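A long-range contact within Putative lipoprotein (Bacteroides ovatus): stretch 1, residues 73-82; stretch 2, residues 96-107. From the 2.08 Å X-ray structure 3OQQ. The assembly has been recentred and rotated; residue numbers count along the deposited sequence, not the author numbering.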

ATOM      1  N   THR A  73     -13.228 -23.354   7.035  1.00 28.81           N
ATOM      2  CA  THR A  73     -12.694 -22.775   5.821  1.00 28.40           C
ATOM      3  C   THR A  73     -13.235 -23.502   4.615  1.00 33.12           C
ATOM      4  O   THR A  73     -13.304 -24.725   4.619  1.00 33.08           O
ATOM      5  CB  THR A  73     -11.159 -22.833   5.849  1.00 36.84           C
ATOM      6  OG1 THR A  73     -10.719 -22.296   7.089  1.00 41.64           O
ATOM      7  CG2 THR A  73     -10.512 -22.051   4.698  1.00 31.69           C
ATOM      8  N   LYS A  74     -13.596 -22.750   3.570  1.00 31.34           N
ATOM      9  CA  LYS A  74     -13.984 -23.326   2.290  1.00 31.67           C
ATOM     10  C   LYS A  74     -13.132 -22.693   1.190  1.00 34.78           C
ATOM     11  O   LYS A  74     -12.985 -21.471   1.134  1.00 33.15           O
ATOM     12  CB  LYS A  74     -15.480 -23.199   1.972  1.00 34.75           C
ATOM     13  CG  LYS A  74     -15.850 -24.131   0.813  1.00 40.32           C
ATOM     14  CD  LYS A  74     -17.242 -23.962   0.270  1.00 48.55           C
ATOM     15  CE  LYS A  74     -17.418 -24.856  -0.940  1.00 55.78           C
ATOM     16  NZ  LYS A  74     -18.801 -24.802  -1.466  1.00 70.76           N
ATOM     17  N   GLU A  75     -12.560 -23.541   0.340  1.00 32.46           N
ATOM     18  CA  GLU A  75     -11.717 -23.160  -0.780  1.00 33.33           C
ATOM     19  C   GLU A  75     -12.579 -22.811  -1.998  1.00 36.77           C
ATOM     20  O   GLU A  75     -13.540 -23.521  -2.310  1.00 38.09           O
ATOM     21  CB  GLU A  75     -10.767 -24.322  -1.089  1.00 35.81           C
ATOM     22  CG  GLU A  75      -9.621 -24.002  -2.032  1.00 53.29           C
ATOM     23  CD  GLU A  75      -8.699 -25.192  -2.238  1.00 78.06           C
ATOM     24  OE1 GLU A  75      -9.098 -26.136  -2.957  1.00 71.28           O
ATOM     25  OE2 GLU A  75      -7.585 -25.189  -1.666  1.00 71.06           O
ATOM     26  N   PHE A  76     -12.231 -21.713  -2.680  1.00 31.09           N
ATOM     27  CA  PHE A  76     -12.916 -21.241  -3.884  1.00 30.24           C
ATOM     28  C   PHE A  76     -11.933 -20.958  -4.996  1.00 34.03           C
ATOM     29  O   PHE A  76     -10.916 -20.300  -4.780  1.00 31.17           O
ATOM     30  CB  PHE A  76     -13.738 -19.975  -3.592  1.00 30.87           C
ATOM     31  CG  PHE A  76     -14.994 -20.228  -2.797  1.00 31.60           C
ATOM     32  CD1 PHE A  76     -16.176 -20.585  -3.431  1.00 35.46           C
ATOM     33  CD2 PHE A  76     -14.985 -20.139  -1.409  1.00 31.11           C
ATOM     34  CE1 PHE A  76     -17.332 -20.831  -2.692  1.00 36.97           C
ATOM     35  CE2 PHE A  76     -16.146 -20.364  -0.674  1.00 34.29           C
ATOM     36  CZ  PHE A  76     -17.313 -20.703  -1.319  1.00 34.09           C
ATOM     37  N   ALA A  77     -12.248 -21.442  -6.198  1.00 33.15           N
ATOM     38  CA  ALA A  77     -11.431 -21.214  -7.385  1.00 33.50           C
ATOM     39  C   ALA A  77     -11.650 -19.790  -7.872  1.00 38.61           C
ATOM     40  O   ALA A  77     -12.743 -19.243  -7.707  1.00 38.17           O
ATOM     41  CB  ALA A  77     -11.800 -22.219  -8.479  1.00 34.85           C
ATOM     42  N   LEU A  78     -10.605 -19.173  -8.436  1.00 36.08           N
ATOM     43  CA  LEU A  78     -10.702 -17.824  -8.988  1.00 35.70           C
ATOM     44  C   LEU A  78     -10.939 -17.870 -10.501  1.00 41.85           C
ATOM     45  O   LEU A  78     -10.468 -18.788 -11.176  1.00 41.89           O
ATOM     46  CB  LEU A  78      -9.445 -16.989  -8.665  1.00 34.04           C
ATOM     47  CG  LEU A  78      -9.288 -16.547  -7.202  1.00 35.19           C
ATOM     48  CD1 LEU A  78      -7.934 -15.943  -6.968  1.00 33.05           C
ATOM     49  CD2 LEU A  78     -10.390 -15.595  -6.787  1.00 35.12           C
ATOM     50  N   SER A  79     -11.683 -16.887 -11.016  1.00 40.83           N
ATOM     51  CA  SER A  79     -11.969 -16.718 -12.443  1.00 43.29           C
ATOM     52  C   SER A  79     -11.299 -15.426 -12.961  1.00 51.54           C
ATOM     53  O   SER A  79     -11.190 -14.456 -12.203  1.00 48.48           O
ATOM     54  CB  SER A  79     -13.478 -16.680 -12.708  1.00 47.12           C
ATOM     55  OG  SER A  79     -14.184 -17.710 -12.037  1.00 54.61           O
ATOM     56  N   PRO A  80     -10.851 -15.369 -14.241  1.00 54.29           N
ATOM     57  CA  PRO A  80     -10.227 -14.127 -14.740  1.00 54.90           C
ATOM     58  C   PRO A  80     -11.240 -12.993 -14.919  1.00 60.69           C
ATOM     59  O   PRO A  80     -12.401 -13.249 -15.227  1.00 59.39           O
ATOM     60  CB  PRO A  80      -9.630 -14.541 -16.098  1.00 57.32           C
ATOM     61  CG  PRO A  80      -9.728 -16.043 -16.158  1.00 62.01           C
ATOM     62  CD  PRO A  80     -10.886 -16.406 -15.296  1.00 57.47           C
ATOM     63  N   VAL A  81     -10.791 -11.741 -14.698  1.00 60.36           N
ATOM     64  CA  VAL A  81     -11.600 -10.533 -14.877  1.00 61.99           C
ATOM     65  C   VAL A  81     -11.083  -9.808 -16.138  1.00 72.38           C
ATOM     66  O   VAL A  81      -9.878  -9.542 -16.246  1.00 72.35           O
ATOM     67  CB  VAL A  81     -11.625  -9.628 -13.612  1.00 63.73           C
ATOM     68  CG1 VAL A  81     -11.915  -8.166 -13.952  1.00 63.38           C
ATOM     69  CG2 VAL A  81     -12.646 -10.138 -12.611  1.00 63.31           C
ATOM     70  N   SER A  82     -11.995  -9.535 -17.099  1.00 72.97           N
ATOM     71  CA  SER A  82     -11.681  -8.842 -18.353  1.00 74.48           C
ATOM     72  C   SER A  82     -12.824  -7.912 -18.756  1.00 80.47           C
ATOM     73  O   SER A  82     -13.972  -8.345 -18.869  1.00 81.73           O
ATOM     74  CB  SER A  82     -11.392  -9.847 -19.469  1.00 79.25           C
ATOM     75  N   ASN A  96       0.339  -8.368  -8.505  1.00 30.35           N
ATOM     76  CA  ASN A  96      -1.067  -8.647  -8.276  1.00 29.83           C
ATOM     77  C   ASN A  96      -1.812  -8.739  -9.604  1.00 35.77           C
ATOM     78  O   ASN A  96      -1.228  -8.460 -10.648  1.00 37.10           O
ATOM     79  CB  ASN A  96      -1.684  -7.578  -7.372  1.00 27.74           C
ATOM     80  CG  ASN A  96      -1.508  -6.132  -7.825  1.00 58.05           C
ATOM     81  OD1 ASN A  96      -1.418  -5.812  -9.015  1.00 40.63           O
ATOM     82  ND2 ASN A  96      -1.460  -5.214  -6.867  1.00 60.47           N
ATOM     83  N   ARG A  97      -3.098  -9.111  -9.557  1.00 31.64           N
ATOM     84  CA  ARG A  97      -3.994  -9.210 -10.709  1.00 31.15           C
ATOM     85  C   ARG A  97      -5.452  -9.106 -10.231  1.00 35.91           C
ATOM     86  O   ARG A  97      -5.723  -9.294  -9.040  1.00 34.68           O
ATOM     87  CB  ARG A  97      -3.757 -10.528 -11.470  1.00 28.47           C
ATOM     88  CG  ARG A  97      -4.323 -11.765 -10.772  1.00 36.32           C
ATOM     89  CD  ARG A  97      -4.139 -13.028 -11.578  1.00 42.74           C
ATOM     90  NE  ARG A  97      -4.638 -14.194 -10.853  1.00 45.06           N
ATOM     91  CZ  ARG A  97      -5.713 -14.887 -11.207  1.00 59.70           C
ATOM     92  NH1 ARG A  97      -6.395 -14.558 -12.296  1.00 47.91           N
ATOM     93  NH2 ARG A  97      -6.103 -15.929 -10.490  1.00 51.83           N
ATOM     94  N   LEU A  98      -6.379  -8.814 -11.152  1.00 33.76           N
ATOM     95  CA  LEU A  98      -7.812  -8.793 -10.869  1.00 33.53           C
ATOM     96  C   LEU A  98      -8.366 -10.180 -11.074  1.00 37.36           C
ATOM     97  O   LEU A  98      -8.025 -10.859 -12.055  1.00 35.17           O
ATOM     98  CB  LEU A  98      -8.573  -7.808 -11.768  1.00 34.19           C
ATOM     99  CG  LEU A  98      -8.531  -6.350 -11.391  1.00 39.03           C
ATOM    100  CD1 LEU A  98      -9.250  -5.520 -12.441  1.00 39.33           C
ATOM    101  CD2 LEU A  98      -9.091  -6.106  -9.991  1.00 41.56           C
ATOM    102  N   ALA A  99      -9.219 -10.617 -10.146  1.00 35.67           N
ATOM    103  CA  ALA A  99      -9.852 -11.927 -10.259  1.00 35.81           C
ATOM    104  C   ALA A  99     -11.246 -11.851  -9.686  1.00 39.23           C
ATOM    105  O   ALA A  99     -11.599 -10.876  -9.007  1.00 39.19           O
ATOM    106  CB  ALA A  99      -9.020 -12.991  -9.556  1.00 35.99           C
ATOM    107  N   SER A 100     -12.053 -12.855 -10.007  1.00 35.03           N
ATOM    108  CA  SER A 100     -13.436 -12.944  -9.579  1.00 34.89           C
ATOM    109  C   SER A 100     -13.661 -14.239  -8.837  1.00 38.65           C
ATOM    110  O   SER A 100     -13.038 -15.267  -9.163  1.00 38.38           O
ATOM    111  CB  SER A 100     -14.368 -12.854 -10.780  1.00 37.84           C
ATOM    112  OG  SER A 100     -15.719 -12.862 -10.368  1.00 45.69           O
ATOM    113  N   VAL A 101     -14.552 -14.183  -7.831  1.00 33.36           N
ATOM    114  CA  VAL A 101     -14.910 -15.334  -7.008  1.00 32.00           C
ATOM    115  C   VAL A 101     -16.410 -15.303  -6.798  1.00 36.72           C
ATOM    116  O   VAL A 101     -16.988 -14.225  -6.693  1.00 38.09           O
ATOM    117  CB  VAL A 101     -14.109 -15.355  -5.668  1.00 33.23           C
ATOM    118  CG1 VAL A 101     -14.568 -14.266  -4.695  1.00 32.57           C
ATOM    119  CG2 VAL A 101     -14.148 -16.721  -5.005  1.00 32.11           C
ATOM    120  N   THR A 102     -17.039 -16.472  -6.776  1.00 32.85           N
ATOM    121  CA  THR A 102     -18.462 -16.590  -6.490  1.00 32.81           C
ATOM    122  C   THR A 102     -18.553 -17.345  -5.182  1.00 33.45           C
ATOM    123  O   THR A 102     -18.220 -18.520  -5.110  1.00 30.47           O
ATOM    124  CB  THR A 102     -19.232 -17.208  -7.652  1.00 42.84           C
ATOM    125  OG1 THR A 102     -19.125 -16.302  -8.750  1.00 44.23           O
ATOM    126  CG2 THR A 102     -20.713 -17.420  -7.321  1.00 42.51           C
ATOM    127  N   LEU A 103     -18.909 -16.625  -4.125  1.00 30.08           N
ATOM    128  CA  LEU A 103     -19.023 -17.212  -2.801  1.00 29.03           C
ATOM    129  C   LEU A 103     -20.395 -17.870  -2.629  1.00 34.06           C
ATOM    130  O   LEU A 103     -21.393 -17.427  -3.206  1.00 33.34           O
ATOM    131  CB  LEU A 103     -18.807 -16.134  -1.725  1.00 27.53           C
ATOM    132  CG  LEU A 103     -17.472 -15.374  -1.735  1.00 29.24           C
ATOM    133  CD1 LEU A 103     -17.505 -14.260  -0.715  1.00 28.19           C
ATOM    134  CD2 LEU A 103     -16.266 -16.312  -1.488  1.00 25.87           C
ATOM    135  N   ALA A 104     -20.431 -18.917  -1.812  1.00 31.34           N
ATOM    136  CA  ALA A 104     -21.643 -19.642  -1.438  1.00 32.33           C
ATOM    137  C   ALA A 104     -21.448 -20.153  -0.037  1.00 33.85           C
ATOM    138  O   ALA A 104     -20.334 -20.557   0.336  1.00 32.13           O
ATOM    139  CB  ALA A 104     -21.928 -20.787  -2.412  1.00 33.99           C
ATOM    140  N   LEU A 105     -22.503 -20.076   0.755  1.00 29.79           N
ATOM    141  CA  LEU A 105     -22.490 -20.506   2.146  1.00 29.30           C
ATOM    142  C   LEU A 105     -22.780 -22.010   2.297  1.00 33.19           C
ATOM    143  O   LEU A 105     -23.886 -22.459   1.956  1.00 32.99           O
ATOM    144  CB  LEU A 105     -23.531 -19.691   2.928  1.00 29.67           C
ATOM    145  CG  LEU A 105     -23.112 -18.915   4.151  1.00 32.87           C
ATOM    146  CD1 LEU A 105     -21.873 -18.067   3.899  1.00 31.48           C
ATOM    147  CD2 LEU A 105     -24.243 -18.047   4.615  1.00 33.78           C
ATOM    148  N   PRO A 106     -21.822 -22.794   2.881  1.00 29.63           N
ATOM    149  CA  PRO A 106     -22.088 -24.221   3.148  1.00 29.99           C
ATOM    150  C   PRO A 106     -23.275 -24.375   4.099  1.00 37.16           C
ATOM    151  O   PRO A 106     -23.628 -23.422   4.792  1.00 36.35           O
ATOM    152  CB  PRO A 106     -20.777 -24.699   3.792  1.00 29.98           C
ATOM    153  CG  PRO A 106     -19.754 -23.734   3.304  1.00 32.13           C
ATOM    154  CD  PRO A 106     -20.472 -22.427   3.351  1.00 27.87           C
ATOM    155  N   GLU A 107     -23.900 -25.551   4.121  1.00 37.00           N
ATOM    156  CA  GLU A 107     -25.098 -25.801   4.929  1.00 39.04           C
ATOM    157  C   GLU A 107     -24.852 -25.771   6.454  1.00 41.60           C
ATOM    158  O   GLU A 107     -25.811 -25.606   7.207  1.00 42.90           O
ATOM    159  CB  GLU A 107     -25.743 -27.141   4.537  1.00 41.77           C
ATOM    160  CG  GLU A 107     -26.489 -27.117   3.205  1.00 59.30           C
ATOM    161  CD  GLU A 107     -27.627 -26.124   3.031  1.00 93.82           C
ATOM    162  OE1 GLU A 107     -28.305 -25.790   4.033  1.00 94.78           O
ATOM    163  OE2 GLU A 107     -27.853 -25.693   1.878  1.00 93.61           O
TER
HETATM  164  O   HOH W   1     -15.158 -18.755  -7.482  1.00 37.95           O
HETATM  165  O   HOH W   2      -8.184 -16.853 -12.739  1.00 43.53           O

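Two roughly antiparallel stretches, their strand axes 139° apart in direction, meet as paired backbone at S79 and S100 and part toward K74 and P106, with side chains filling the widening gap; together they bury 665 Å². S79 and S100 form an antiparallel hydrogen-bonded pair: S79 N donates to S100 O (2.8 Å, nearly straight at 168°) and S100 N to S79 O (2.9 Å). The same carbonyls receive CA-H...O contacts, L78 CA to S100 O and A99 CA to S79 O, both 3.5 Å. The two serine side chains share one face of the sheet, S79 CB to S100 CB 4.4 Å.

Where direct pairing gives out, water 1 takes over: it donates to A77 O (2.5 Å) and accepts from T102 N (3.0 Å), bridging strands now too far apart to bond. F76 spans the opening. Its CB points toward stretch 2, and chi1 of -73° (m) with chi2 of -86° lays the ring along V101 to A104. F76 CB packs on V101 CG2 (3.6 Å), while L103 CD2 sits over one face of the ring, 4.2 Å from its centroid and 17° off the normal, a CH-pi contact. The CA-to-CB bond of L103 points sideways, but its m,t conformation brings the branched end back to the phenyl ring. At the ring's edge, F76 CZ lies 3.4 Å from A104 O; a flat aromatic ring can thus offer a face to a methyl and an edge to a carbonyl.

L78 also starts sideways, and its m,t rotamer (chi1 -72°, chi2 171°) carries CD2 to A99 CB (4.0 Å) and V101 CB (3.9 Å). A99 and V101 are buried, and the L78 methyl packs against both, CD2 meeting CB of each. R97, p at chi1 and t at chi2 and chi3, extends its long chain so that NH2 comes within 4.0 Å of L78 CB. Its NH1 donates to water 2 (2.9 Å), which in turn makes a weak hydrogen bond to L78 O (3.4 Å), so the charged end reaches the backbone through solvent.

V81, with chi1 at 155° (t), closes one end: V81 CB meets L98 CB at 4.0 Å, and V81 CG2 lies 3.7 Å from S100 CB. At the other end K74 stays all-trans, laying its methylene chain near the proline ring, CD to P106 CG 3.9 Å, while the ammonium group remains free of stretch 2. Lysine suits this exposed margin, pairing an apolar stem with a charged tip.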